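Local coordinates for adenosine monophosphate-protein transferase (Sulfolobus tokodaii, PDB 2EKM), which is of unknown function but belongs to the adenosine-specific kinase family, and so probably acts on or binds adenosine-type ligands, at residues A[15-20]-A[90-95]; A[22-27]-A[103-108]; A[41-46]-A[86-91]; A[47-52]-A[80-85]; A[116-121]-A[132-137]. One frame throughout, in Å; residues are numbered along the deposited sequence.

How the interactions relate
Four of the five contacts lie on or at the edge of the five-stranded antiparallel sheet. Interactions 3 and 4 are successive parts of one strand pair, 44-50 with 83-89, their centres about 18 Å apart. Interaction 1 shares Asn90 and Gly91 with interaction 3, with a probable hydrogen bond from Ile19 N to Ile86 O, 2.7 Å. At the far end interaction 2 touches interaction 4, centres about 9 Å apart, with Ser23 N 2.9 Å from His82 O. Interaction 5 belongs to the separate three-stranded sheet but packs on Val18 and Ile20 of strand 16-22. Glycerol lies about 3 Å from the side chains of Phe92 and His24, residues near subunit interfaces, perhaps marking a pocket.

Interaction 1. Residues A[15-20]-A[90-95]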
# COMPACT_ATOMS: atom_id res chain seq x y z
N GLY A 15 22.77 -12.31 -2.19
CA GLY A 15 23.34 -11.23 -1.41
C GLY A 15 22.56 -9.93 -1.46
O GLY A 15 22.77 -9.05 -0.62
N THR A 16 21.67 -9.79 -2.43
CA THR A 16 20.89 -8.56 -2.54
C THR A 16 19.43 -8.73 -2.15
O THR A 16 18.92 -9.85 -2.01
CB THR A 16 20.91 -7.99 -3.98
OG1 THR A 16 20.14 -8.85 -4.83
CG2 THR A 16 22.33 -7.88 -4.50
N ASN A 17 18.78 -7.60 -1.98
CA ASN A 17 17.36 -7.54 -1.65
C ASN A 17 16.80 -6.47 -2.58
O ASN A 17 17.50 -5.51 -2.92
CB ASN A 17 17.16 -7.12 -0.19
CG ASN A 17 17.11 -8.31 0.76
OD1 ASN A 17 16.04 -8.87 1.00
ND2 ASN A 17 18.26 -8.69 1.30
N VAL A 18 15.56 -6.64 -3.00
CA VAL A 18 14.95 -5.66 -3.88
C VAL A 18 13.70 -5.11 -3.21
O VAL A 18 13.00 -5.84 -2.50
CB VAL A 18 14.60 -6.27 -5.26
CG1 VAL A 18 13.45 -7.27 -5.12
CG2 VAL A 18 14.25 -5.17 -6.25
N ILE A 19 13.46 -3.82 -3.39
CA ILE A 19 12.28 -3.16 -2.84
C ILE A 19 11.63 -2.43 -4.01
O ILE A 19 12.25 -1.58 -4.66
CB ILE A 19 12.66 -2.13 -1.75
CG1 ILE A 19 13.33 -2.85 -0.57
CG2 ILE A 19 11.40 -1.41 -1.26
CD1 ILE A 19 13.87 -1.91 0.48
N ILE A 20 10.37 -2.76 -4.27
CA ILE A 20 9.64 -2.15 -5.37
C ILE A 20 8.38 -1.45 -4.87
O ILE A 20 7.64 -1.99 -4.05
CB ILE A 20 9.25 -3.22 -6.42
CG1 ILE A 20 10.50 -4.00 -6.83
CG2 ILE A 20 8.62 -2.56 -7.64
CD1 ILE A 20 10.23 -5.18 -7.76
N ASN A 90 24.72 -5.50 1.58
CA ASN A 90 25.44 -5.14 2.80
C ASN A 90 24.49 -4.40 3.74
O ASN A 90 24.86 -3.45 4.43
CB ASN A 90 26.66 -4.27 2.46
CG ASN A 90 27.66 -4.20 3.59
OD1 ASN A 90 27.85 -5.19 4.31
ND2 ASN A 90 28.31 -3.06 3.76
N GLY A 91 23.24 -4.86 3.74
CA GLY A 91 22.20 -4.28 4.56
C GLY A 91 20.92 -5.04 4.24
O GLY A 91 20.91 -5.83 3.29
N PHE A 92 19.86 -4.80 5.00
CA PHE A 92 18.60 -5.50 4.77
C PHE A 92 17.40 -4.57 4.72
O PHE A 92 17.44 -3.45 5.23
CB PHE A 92 18.37 -6.54 5.88
CG PHE A 92 19.51 -7.51 6.06
CD1 PHE A 92 19.74 -8.51 5.12
CD2 PHE A 92 20.35 -7.41 7.17
CE1 PHE A 92 20.79 -9.42 5.28
CE2 PHE A 92 21.41 -8.32 7.34
CZ PHE A 92 21.63 -9.32 6.39
N PRO A 93 16.30 -5.01 4.08
CA PRO A 93 15.09 -4.21 3.97
C PRO A 93 14.59 -3.60 5.28
O PRO A 93 14.20 -2.44 5.31
CB PRO A 93 14.09 -5.19 3.36
CG PRO A 93 14.97 -5.96 2.41
CD PRO A 93 16.20 -6.24 3.26
N ILE A 94 14.62 -4.37 6.37
CA ILE A 94 14.15 -3.84 7.64
C ILE A 94 14.99 -2.65 8.10
O ILE A 94 14.57 -1.87 8.95
CB ILE A 94 14.13 -4.90 8.77
CG1 ILE A 94 15.52 -5.50 8.99
CG2 ILE A 94 13.11 -5.99 8.45
CD1 ILE A 94 15.57 -6.47 10.17
N ASN A 95 16.19 -2.52 7.54
CA ASN A 95 17.06 -1.40 7.89
C ASN A 95 16.52 -0.09 7.33
O ASN A 95 16.67 0.97 7.94
CB ASN A 95 18.48 -1.56 7.32
CG ASN A 95 19.24 -2.74 7.89
OD1 ASN A 95 18.97 -3.21 9.00
ND2 ASN A 95 20.22 -3.21 7.14
O HOH W 1 24.42 -8.29 1.29
O HOH W 2 20.78 -7.22 0.85
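Asn17, on strand 16-22, and Phe92, in the loop that leaves strand 83-89, bring their CA atoms to 6.8 Å, a separation bridged by side chains and two waters without a direct backbone hydrogen bond. Asn17 does most of the touching. Its CG is turned anti to the carbonyl carbon with chi1 at -91°, well away from the usual value, and with chi2 at -88° one face of the amide lies under the CD and CG edge of the Pro93 ring. There Asn17 CG is 3.4 Å from Pro93 CD, and Asn17 OD1 reaches Pro93 CG at the same distance. From the same face, Phe92 CD1, at the ring edge, comes within 4.1 Å of Asn17 ND2, with amide and ring planes nearly perpendicular at 84°. The same ND2 gives a hydrogen bond of 3.0 Å to a water, which lies in hydrogen-bonding reach of Gly91 O and may donate to it. A second water joins the start of the strand to the loop, donating to Gly15 O at 2.6 Å and accepting from Asn90 N at 2.8 Å. Further along, Ile19 CD1 lies loosely against Pro93 CB. Asn17 and Ile19 also bond through their backbones to Ile88 and Ile86, fixing their strand against strand 83-89. His24 of the second subunit packs on Pro93 and Ile94, while glycerol lies beside the Phe92 side chain, consistent with a pocket near this subunit boundary. The arrangement is a strand-to-helix turn of an alpha+beta fold with an antiparallel sheet, Pro93 in the first turn of helix 93-101 resting on the neighbouring strand.

Interaction 2. Residues A[22-27]-A[103-108]; sequences QSHFIK and VEEVVR
Lys27 runs out along the carboxylate of Glu105 before it reaches Glu104. Its CB lies 3.5 Å from Glu105 OE2, and CG and CD stay close to that same oxygen. The chain then bends at chi3 and chi4, both near 70°, which wraps CE around Glu105 OE2 and leaves NZ between two acids. NZ donates 2.7 Å to Glu104 OE2, meeting it on the anti side of the carboxylate, and makes a weak bond of 2.8 Å to Glu105 OE2. Asp31 adds a third carboxylate to this ammonium, a cluster that would be expected to keep the lysine charged.

The two backbones run antiparallel, and a classic beta bulge sets their register: Val107 and Arg108 both face Gln22, and Gln22 O accepts from Val107 N at 2.8 Å and from Arg108 N at a longer 3.3 Å, both from one face of its carbonyl plane. From the bulge itself, the Arg108 side chain takes hold of Gln22 OE1 side-on with NE and NH2, the latter at 3.1 Å, while the amide and guanidinium planes stand 70° apart. Gln22 NE2 bonds to Phe110 O of the third subunit. Ser23 OG, which also bonds to Thr28, faces Glu105 O. His24 sets the edge of its ring against that carbonyl, CD2 3.0 Å from Glu105 O, and packs on Pro93 of the third subunit, with glycerol nearby.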
# COMPACT_ATOMS: atom_id res chain seq x y z
N GLN A 22 5.67 2.43 -5.54
CA GLN A 22 5.09 3.44 -6.42
C GLN A 22 5.29 4.80 -5.78
O GLN A 22 5.14 4.96 -4.56
CB GLN A 22 3.61 3.17 -6.61
CG GLN A 22 2.92 4.06 -7.61
CD GLN A 22 1.44 3.75 -7.69
OE1 GLN A 22 1.04 2.59 -7.70
NE2 GLN A 22 0.62 4.79 -7.74
N SER A 23 5.61 5.79 -6.61
CA SER A 23 5.85 7.14 -6.13
C SER A 23 5.33 8.16 -7.16
O SER A 23 4.56 7.81 -8.05
CB SER A 23 7.36 7.33 -5.93
OG SER A 23 7.64 8.58 -5.34
N HIS A 24 5.75 9.41 -7.01
CA HIS A 24 5.37 10.46 -7.93
C HIS A 24 6.36 11.61 -7.78
O HIS A 24 7.05 11.70 -6.77
CB HIS A 24 3.95 10.95 -7.63
CG HIS A 24 3.86 11.88 -6.47
ND1 HIS A 24 3.69 13.25 -6.62
CD2 HIS A 24 3.95 11.66 -5.14
CE1 HIS A 24 3.68 13.81 -5.42
NE2 HIS A 24 3.83 12.87 -4.51
N PHE A 25 6.44 12.46 -8.80
CA PHE A 25 7.34 13.61 -8.81
C PHE A 25 8.80 13.17 -8.96
O PHE A 25 9.24 12.20 -8.35
CB PHE A 25 7.20 14.45 -7.53
CG PHE A 25 7.80 15.83 -7.64
CD1 PHE A 25 7.79 16.51 -8.85
CD2 PHE A 25 8.35 16.45 -6.53
CE1 PHE A 25 8.34 17.80 -8.96
CE2 PHE A 25 8.91 17.74 -6.62
CZ PHE A 25 8.90 18.41 -7.84
N ILE A 26 9.54 13.92 -9.78
CA ILE A 26 10.94 13.62 -10.05
C ILE A 26 11.83 13.64 -8.80
O ILE A 26 12.87 12.98 -8.78
CB ILE A 26 11.51 14.61 -11.10
CG1 ILE A 26 12.87 14.14 -11.60
CG2 ILE A 26 11.63 16.00 -10.49
CD1 ILE A 26 12.82 12.82 -12.32
N LYS A 27 11.41 14.37 -7.78
CA LYS A 27 12.19 14.48 -6.54
C LYS A 27 12.32 13.13 -5.82
O LYS A 27 13.09 12.99 -4.86
CB LYS A 27 11.58 15.53 -5.60
CG LYS A 27 12.50 15.93 -4.44
CD LYS A 27 12.13 17.29 -3.84
CE LYS A 27 10.84 17.24 -3.02
NZ LYS A 27 11.00 16.51 -1.72
N VAL A 103 9.13 8.67 2.88
CA VAL A 103 9.53 9.60 1.84
C VAL A 103 8.24 10.23 1.33
O VAL A 103 7.34 9.51 0.88
CB VAL A 103 10.28 8.88 0.69
CG1 VAL A 103 10.41 9.81 -0.51
CG2 VAL A 103 11.66 8.45 1.17
N GLU A 104 8.15 11.56 1.39
CA GLU A 104 6.94 12.27 0.99
C GLU A 104 6.38 12.02 -0.41
O GLU A 104 5.20 12.28 -0.65
CB GLU A 104 7.12 13.78 1.20
CG GLU A 104 8.34 14.41 0.53
CD GLU A 104 8.46 15.89 0.86
OE1 GLU A 104 8.03 16.28 1.96
OE2 GLU A 104 9.00 16.66 0.03
N GLU A 105 7.21 11.51 -1.33
CA GLU A 105 6.75 11.20 -2.68
C GLU A 105 6.17 9.79 -2.78
O GLU A 105 5.31 9.49 -3.60
CB GLU A 105 7.94 11.35 -3.63
CG GLU A 105 8.20 12.80 -4.03
CD GLU A 105 9.29 13.38 -3.15
OE1 GLU A 105 10.02 12.60 -2.55
OE2 GLU A 105 9.39 14.60 -3.07
N VAL A 106 6.68 8.89 -1.94
CA VAL A 106 6.25 7.49 -1.96
C VAL A 106 4.76 7.31 -1.68
O VAL A 106 4.24 7.78 -0.68
CB VAL A 106 7.09 6.66 -0.95
CG1 VAL A 106 6.55 5.23 -0.85
CG2 VAL A 106 8.55 6.63 -1.38
N VAL A 107 4.08 6.61 -2.58
CA VAL A 107 2.65 6.35 -2.44
C VAL A 107 2.42 5.03 -1.71
O VAL A 107 1.55 4.92 -0.83
CB VAL A 107 1.96 6.30 -3.82
CG1 VAL A 107 0.48 5.97 -3.66
CG2 VAL A 107 2.13 7.64 -4.52
N ARG A 108 3.20 4.02 -2.08
CA ARG A 108 3.10 2.71 -1.46
C ARG A 108 4.24 1.82 -1.92
O ARG A 108 4.97 2.17 -2.85
CB ARG A 108 1.78 2.04 -1.85
CG ARG A 108 1.56 1.94 -3.35
CD ARG A 108 0.34 1.10 -3.65
NE ARG A 108 -0.07 1.26 -5.03
CZ ARG A 108 -0.98 0.51 -5.63
NH1 ARG A 108 -1.58 -0.47 -4.97
NH2 ARG A 108 -1.30 0.75 -6.90

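Interaction 3. Residues A[41-46]-A[86-91]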
# COMPACT_ATOMS: atom_id res chain seq x y z
N PRO A 41 26.57 4.27 6.80
CA PRO A 41 27.71 4.58 5.94
C PRO A 41 28.22 3.40 5.12
O PRO A 41 29.14 3.54 4.31
CB PRO A 41 28.75 5.09 6.94
CG PRO A 41 28.46 4.26 8.16
CD PRO A 41 26.95 4.28 8.22
N HIS A 42 27.62 2.22 5.31
CA HIS A 42 28.10 1.04 4.57
C HIS A 42 27.04 0.42 3.64
O HIS A 42 27.33 -0.46 2.85
CB HIS A 42 28.57 -0.00 5.59
CG HIS A 42 29.79 0.49 6.32
ND1 HIS A 42 30.87 1.01 5.71
CD2 HIS A 42 30.03 0.45 7.70
CE1 HIS A 42 31.76 1.28 6.69
NE2 HIS A 42 31.28 0.96 7.90
N LEU A 43 25.80 0.89 3.69
CA LEU A 43 24.78 0.35 2.81
C LEU A 43 25.11 0.65 1.35
O LEU A 43 25.50 1.77 1.01
CB LEU A 43 23.40 0.93 3.14
CG LEU A 43 22.26 0.41 2.24
CD1 LEU A 43 21.93 -1.04 2.61
CD2 LEU A 43 21.03 1.30 2.42
N LYS A 44 24.97 -0.35 0.49
CA LYS A 44 25.21 -0.19 -0.94
C LYS A 44 23.83 -0.24 -1.57
O LYS A 44 23.02 -1.11 -1.21
CB LYS A 44 26.07 -1.33 -1.50
CG LYS A 44 27.42 -1.49 -0.81
CD LYS A 44 28.23 -0.20 -0.86
CE LYS A 44 29.54 -0.35 -0.09
NZ LYS A 44 30.29 0.93 -0.03
N PHE A 45 23.55 0.67 -2.49
CA PHE A 45 22.22 0.68 -3.09
C PHE A 45 22.16 1.26 -4.50
O PHE A 45 23.06 1.99 -4.93
CB PHE A 45 21.26 1.43 -2.17
CG PHE A 45 21.68 2.84 -1.87
CD1 PHE A 45 21.33 3.88 -2.72
CD2 PHE A 45 22.45 3.14 -0.74
CE1 PHE A 45 21.74 5.20 -2.46
CE2 PHE A 45 22.87 4.45 -0.48
CZ PHE A 45 22.51 5.48 -1.34
N GLY A 46 21.10 0.90 -5.21
CA GLY A 46 20.86 1.39 -6.55
C GLY A 46 19.38 1.72 -6.64
O GLY A 46 18.55 0.96 -6.15
N ILE A 86 14.42 -0.42 -5.88
CA ILE A 86 15.62 -0.26 -5.09
C ILE A 86 16.28 -1.62 -4.85
O ILE A 86 15.62 -2.60 -4.50
CB ILE A 86 15.33 0.34 -3.69
CG1 ILE A 86 14.72 1.74 -3.82
CG2 ILE A 86 16.61 0.41 -2.88
CD1 ILE A 86 14.27 2.33 -2.49
N TYR A 87 17.59 -1.67 -5.07
CA TYR A 87 18.37 -2.88 -4.83
C TYR A 87 19.37 -2.50 -3.75
O TYR A 87 19.98 -1.43 -3.82
CB TYR A 87 19.12 -3.31 -6.10
CG TYR A 87 18.30 -4.18 -7.03
CD1 TYR A 87 18.27 -5.56 -6.87
CD2 TYR A 87 17.56 -3.62 -8.06
CE1 TYR A 87 17.52 -6.36 -7.71
CE2 TYR A 87 16.80 -4.41 -8.91
CZ TYR A 87 16.78 -5.78 -8.73
OH TYR A 87 16.02 -6.57 -9.56
N ILE A 88 19.52 -3.35 -2.74
CA ILE A 88 20.47 -3.07 -1.67
C ILE A 88 21.31 -4.29 -1.34
O ILE A 88 20.90 -5.43 -1.55
CB ILE A 88 19.75 -2.61 -0.36
CG1 ILE A 88 18.83 -3.72 0.15
CG2 ILE A 88 18.99 -1.31 -0.62
CD1 ILE A 88 18.16 -3.40 1.48
N LYS A 89 22.51 -4.04 -0.82
CA LYS A 89 23.40 -5.08 -0.40
C LYS A 89 24.18 -4.58 0.79
O LYS A 89 24.29 -3.39 1.05
CB LYS A 89 24.34 -5.36 -1.57
CG LYS A 89 25.03 -6.72 -1.45
CD LYS A 89 26.19 -6.83 -2.44
CE LYS A 89 26.54 -5.48 -3.06
NZ LYS A 89 27.92 -5.50 -3.55
N ASN A 90 24.72 -5.50 1.58
CA ASN A 90 25.44 -5.14 2.80
C ASN A 90 24.49 -4.40 3.74
O ASN A 90 24.86 -3.45 4.43
CB ASN A 90 26.66 -4.27 2.46
CG ASN A 90 27.66 -4.20 3.59
OD1 ASN A 90 27.85 -5.19 4.31
ND2 ASN A 90 28.31 -3.06 3.76
N GLY A 91 23.24 -4.86 3.74
CA GLY A 91 22.20 -4.28 4.56
C GLY A 91 20.92 -5.04 4.24
O GLY A 91 20.91 -5.83 3.29
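Lys44 and Lys89 face each other as an antiparallel hydrogen-bonded pair, Lys89 N giving 3.0 Å to Lys44 O. Two residues on, Gly46 and Tyr87 repeat the pattern, with Gly46 N 2.9 Å from Tyr87 O. Between them Phe45 and Ile88 form the non-hydrogen-bonded pair, Phe45 CB touching Ile88 CG2 at 3.9 Å. Leu43 CG, anti to the backbone N (chi1 180°), brings CD1 back over segment 86-91, 3.8 Å from Gly91 CA, where glycine leaves room for the methyl, and close to Ile88 CB. Asn90, with positive phi, ends the ladder: its ND2 donates 2.9 Å to His42 O, arriving from above the carbonyl plane, 50° out of it.

This is the end of the pair where strand 44-50 begins and strand 83-89 finishes, inside a five-stranded antiparallel sheet sandwiched by helices. Leu36 of helix 28-37 and Pro93 of helix 93-101 pack on the face carrying Phe45 and Ile88. On the opposite face Leu67 of helix 65-78 reaches Lys44 and Tyr87. The Tyr87 hydroxyl is tied to Thr74 OG1 and Glu11 O. Asn63, from beyond strand 57-62, accepts from Phe45 N and donates to Leu43 O, holding the start of strand 44-50 from its other edge.

Interaction 4. Residues A[47-52]-A[80-85]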
# COMPACT_ATOMS: atom_id res chain seq x y z
N ILE A 47 19.06 2.85 -7.26
CA ILE A 47 17.68 3.32 -7.36
C ILE A 47 17.23 3.64 -8.79
O ILE A 47 17.97 4.28 -9.54
CB ILE A 47 17.48 4.61 -6.55
CG1 ILE A 47 17.92 4.40 -5.11
CG2 ILE A 47 16.01 5.06 -6.62
CD1 ILE A 47 18.21 5.70 -4.36
N ALA A 48 16.03 3.21 -9.14
CA ALA A 48 15.47 3.49 -10.46
C ALA A 48 14.04 3.98 -10.27
O ALA A 48 13.31 3.46 -9.42
CB ALA A 48 15.49 2.25 -11.33
N PHE A 49 13.65 4.99 -11.04
CA PHE A 49 12.31 5.57 -10.96
C PHE A 49 11.75 5.82 -12.36
O PHE A 49 12.41 6.43 -13.20
CB PHE A 49 12.36 6.89 -10.18
CG PHE A 49 11.06 7.65 -10.20
CD1 PHE A 49 9.91 7.14 -9.60
CD2 PHE A 49 10.99 8.90 -10.82
CE1 PHE A 49 8.72 7.86 -9.61
CE2 PHE A 49 9.80 9.63 -10.84
CZ PHE A 49 8.67 9.11 -10.24
N CYS A 50 10.53 5.37 -12.60
CA CYS A 50 9.90 5.53 -13.90
C CYS A 50 9.13 6.84 -14.09
O CYS A 50 7.94 6.92 -13.76
CB CYS A 50 8.96 4.35 -14.19
SG CYS A 50 9.78 2.74 -14.35
N GLU A 51 9.80 7.86 -14.60
CA GLU A 51 9.15 9.13 -14.88
C GLU A 51 8.02 8.76 -15.85
O GLU A 51 8.26 8.08 -16.85
CB GLU A 51 10.14 10.09 -15.54
CG GLU A 51 9.54 11.37 -16.07
CD GLU A 51 10.57 12.24 -16.74
OE1 GLU A 51 11.39 11.71 -17.53
OE2 GLU A 51 10.57 13.46 -16.50
N ALA A 52 6.80 9.20 -15.56
CA ALA A 52 5.65 8.82 -16.38
C ALA A 52 5.12 9.86 -17.36
O ALA A 52 4.08 9.64 -17.99
CB ALA A 52 4.51 8.37 -15.45
N ALA A 80 6.04 0.20 -15.79
CA ALA A 80 4.84 0.91 -15.34
C ALA A 80 5.18 2.30 -14.80
O ALA A 80 6.00 2.44 -13.89
CB ALA A 80 4.12 0.09 -14.29
N GLY A 81 4.53 3.32 -15.35
CA GLY A 81 4.77 4.67 -14.89
C GLY A 81 4.75 4.86 -13.38
O GLY A 81 3.91 4.28 -12.69
N HIS A 82 5.68 5.66 -12.89
CA HIS A 82 5.82 5.99 -11.46
C HIS A 82 6.26 4.86 -10.52
O HIS A 82 6.16 4.98 -9.30
CB HIS A 82 4.54 6.66 -10.94
CG HIS A 82 4.49 8.13 -11.21
ND1 HIS A 82 5.55 8.83 -11.73
CD2 HIS A 82 3.52 9.05 -10.98
CE1 HIS A 82 5.24 10.11 -11.81
NE2 HIS A 82 4.01 10.27 -11.36
N THR A 83 6.76 3.78 -11.10
CA THR A 83 7.25 2.65 -10.32
C THR A 83 8.69 2.95 -9.93
O THR A 83 9.45 3.50 -10.72
CB THR A 83 7.25 1.34 -11.15
OG1 THR A 83 5.92 1.05 -11.60
CG2 THR A 83 7.76 0.17 -10.31
N PHE A 84 9.07 2.62 -8.70
CA PHE A 84 10.45 2.81 -8.28
C PHE A 84 10.98 1.45 -7.84
O PHE A 84 10.23 0.61 -7.33
CB PHE A 84 10.57 3.88 -7.18
CG PHE A 84 10.05 3.47 -5.82
CD1 PHE A 84 10.81 2.66 -4.99
CD2 PHE A 84 8.84 3.96 -5.36
CE1 PHE A 84 10.37 2.35 -3.70
CE2 PHE A 84 8.39 3.65 -4.07
CZ PHE A 84 9.16 2.84 -3.24
N VAL A 85 12.27 1.23 -8.08
CA VAL A 85 12.92 -0.02 -7.73
C VAL A 85 14.21 0.27 -7.00
O VAL A 85 15.01 1.10 -7.44
CB VAL A 85 13.24 -0.86 -9.00
CG1 VAL A 85 14.01 -2.13 -8.61
CG2 VAL A 85 11.96 -1.22 -9.73
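At this end of the antiparallel pair of strands 44-50 and 83-89, a type II turn from Ala80 to Thr83 leads into strand 83-89, with Ala48 facing Val85 and Phe49 facing Phe84. Val85 N reaches Ala48 O at 2.8 Å and Cys50 N reaches Thr83 O at 2.9 Å. Past the last regular pair, Cys50 O still takes His82 N at 2.7 Å, so the turn remains stitched to the strand. Ala80 O closes the turn by accepting from both Thr83 N and Thr83 OG1, and it also meets Cys50 CB at 3.5 Å.

Phe49 and Phe84 project from the same face of the ladder, and the Phe49 ring lies beside that of His82. Phe49 CG is anti to its backbone N, chi1 172°, which lays the ring along the turn: the CD1 edge meets Phe84 CB at 4.1 Å and CZ lies 3.5 Å from His82 ND1. The Phe49 and His82 planes are only 18° apart but slid past each other, so overlap is slight. Ala52 CB lies over one face of the His82 ring in a CH-pi contact, 4.1 Å from its centroid, and rests against Gly81 CA, where a side chain would collide with it. Asp135 of the third subunit packs on Ala52 and His82. On the other face of the sheet, Ala71 and Ala75 of helix 65-78 touch Ala48. That helix joins parallel strands 57-62 and 83-89 across the intervening strand 44-50, a beta-alpha-beta crossover.

Interaction 5. Residues A[116-121]-A[132-137]; sequences PLQVLV and GVVDGY
Leu117 fits its CD1 into the hollow between Val133 and Asp135, 3.8 Å from Val133 CB and 3.9 Å from Asp135 CA. CG anti to the backbone N, chi1 178°, carries the methyl across to the neighbouring strand. On that same face Val119 CG2 meets Val133 CG1 more loosely, at 4.2 Å. The other face has Gln118 lying alongside Val134, CB to CB 3.9 Å. Next to them Leu120 lies against Gly132, its CB 3.5 Å from Gly132 O, while its CD2 leans toward Val134 CG2. Where strand 117-123 begins, the Pro116 ring crosses Tyr137 at about a right angle, CG 3.6 Å from the hydroxyl OH.

Backbone bonds set this register, including Val134 N to Gln118 O at 2.8 Å. Gly136 N makes the last bond, nearly along the Pro116 C=O axis. Asp135 OD1 bonds to Thr113 OG1 and OD2 to His82 ND1 of the second subunit, whose Gln126 bonds to Pro116 O. The face of Leu117 and Val119 packs on Val18 and Ile20 of the five-stranded sheet, that of Gln118, Leu120 and Val134 on the second subunit. This is an antiparallel beta hairpin, strands 117-123 and 128-135, the middle and edge strands of a three-stranded sheet within this chain.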
# COMPACT_ATOMS: atom_id res chain seq x y z
N PRO A 116 12.42 -15.54 -4.62
CA PRO A 116 12.08 -15.45 -6.03
C PRO A 116 10.84 -14.55 -6.16
O PRO A 116 9.88 -14.73 -5.41
CB PRO A 116 11.75 -16.91 -6.47
CG PRO A 116 12.68 -17.68 -5.58
CD PRO A 116 12.53 -16.97 -4.25
N LEU A 117 10.88 -13.56 -7.05
CA LEU A 117 9.78 -12.61 -7.13
C LEU A 117 9.25 -12.34 -8.53
O LEU A 117 10.01 -12.17 -9.48
CB LEU A 117 10.22 -11.29 -6.50
CG LEU A 117 9.23 -10.11 -6.52
CD1 LEU A 117 8.13 -10.33 -5.50
CD2 LEU A 117 9.99 -8.81 -6.21
N GLN A 118 7.92 -12.27 -8.63
CA GLN A 118 7.25 -11.97 -9.88
C GLN A 118 6.39 -10.73 -9.65
O GLN A 118 5.74 -10.60 -8.61
CB GLN A 118 6.33 -13.12 -10.30
CG GLN A 118 7.03 -14.35 -10.87
CD GLN A 118 6.04 -15.46 -11.18
OE1 GLN A 118 6.26 -16.28 -12.08
NE2 GLN A 118 4.94 -15.50 -10.44
N VAL A 119 6.40 -9.81 -10.61
CA VAL A 119 5.59 -8.61 -10.52
C VAL A 119 4.49 -8.75 -11.56
O VAL A 119 4.77 -9.02 -12.73
CB VAL A 119 6.42 -7.33 -10.79
CG1 VAL A 119 5.52 -6.11 -10.75
CG2 VAL A 119 7.53 -7.20 -9.75
N LEU A 120 3.24 -8.60 -11.12
CA LEU A 120 2.08 -8.72 -11.99
C LEU A 120 1.75 -7.34 -12.55
O LEU A 120 1.43 -6.42 -11.80
CB LEU A 120 0.90 -9.28 -11.20
CG LEU A 120 1.21 -10.61 -10.49
CD1 LEU A 120 0.07 -10.98 -9.56
CD2 LEU A 120 1.45 -11.71 -11.52
N VAL A 121 1.81 -7.22 -13.87
CA VAL A 121 1.56 -5.94 -14.53
C VAL A 121 0.38 -5.96 -15.49
O VAL A 121 0.33 -6.77 -16.42
CB VAL A 121 2.82 -5.49 -15.30
CG1 VAL A 121 2.62 -4.10 -15.87
CG2 VAL A 121 4.03 -5.53 -14.39
N GLY A 132 0.11 -6.26 -8.40
CA GLY A 132 0.54 -7.11 -7.31
C GLY A 132 1.84 -7.83 -7.60
O GLY A 132 2.50 -7.57 -8.60
N VAL A 133 2.22 -8.73 -6.70
CA VAL A 133 3.44 -9.50 -6.86
C VAL A 133 3.25 -10.91 -6.31
O VAL A 133 2.34 -11.16 -5.52
CB VAL A 133 4.63 -8.87 -6.09
CG1 VAL A 133 4.84 -7.42 -6.53
CG2 VAL A 133 4.37 -8.93 -4.59
N VAL A 134 4.11 -11.83 -6.75
CA VAL A 134 4.09 -13.19 -6.24
C VAL A 134 5.42 -13.27 -5.52
O VAL A 134 6.47 -13.43 -6.14
CB VAL A 134 4.03 -14.25 -7.37
CG1 VAL A 134 4.02 -15.66 -6.75
CG2 VAL A 134 2.79 -14.04 -8.22
N ASP A 135 5.37 -13.12 -4.20
CA ASP A 135 6.56 -13.13 -3.37
C ASP A 135 6.76 -14.51 -2.74
O ASP A 135 6.07 -14.88 -1.79
CB ASP A 135 6.42 -12.09 -2.25
CG ASP A 135 7.71 -11.88 -1.49
OD1 ASP A 135 8.61 -12.73 -1.59
OD2 ASP A 135 7.81 -10.85 -0.77
N GLY A 136 7.70 -15.27 -3.28
CA GLY A 136 7.96 -16.59 -2.74
C GLY A 136 6.89 -17.60 -3.09
O GLY A 136 6.18 -17.45 -4.09
N TYR A 137 6.76 -18.62 -2.25
CA TYR A 137 5.81 -19.69 -2.51
C TYR A 137 4.61 -19.74 -1.58
O TYR A 137 4.54 -19.02 -0.58
CB TYR A 137 6.56 -21.02 -2.49
CG TYR A 137 7.76 -21.02 -3.42
CD1 TYR A 137 7.60 -21.12 -4.80
CD2 TYR A 137 9.06 -20.88 -2.91
CE1 TYR A 137 8.70 -21.07 -5.66
CE2 TYR A 137 10.17 -20.82 -3.77
CZ TYR A 137 9.98 -20.92 -5.14
OH TYR A 137 11.05 -20.87 -6.00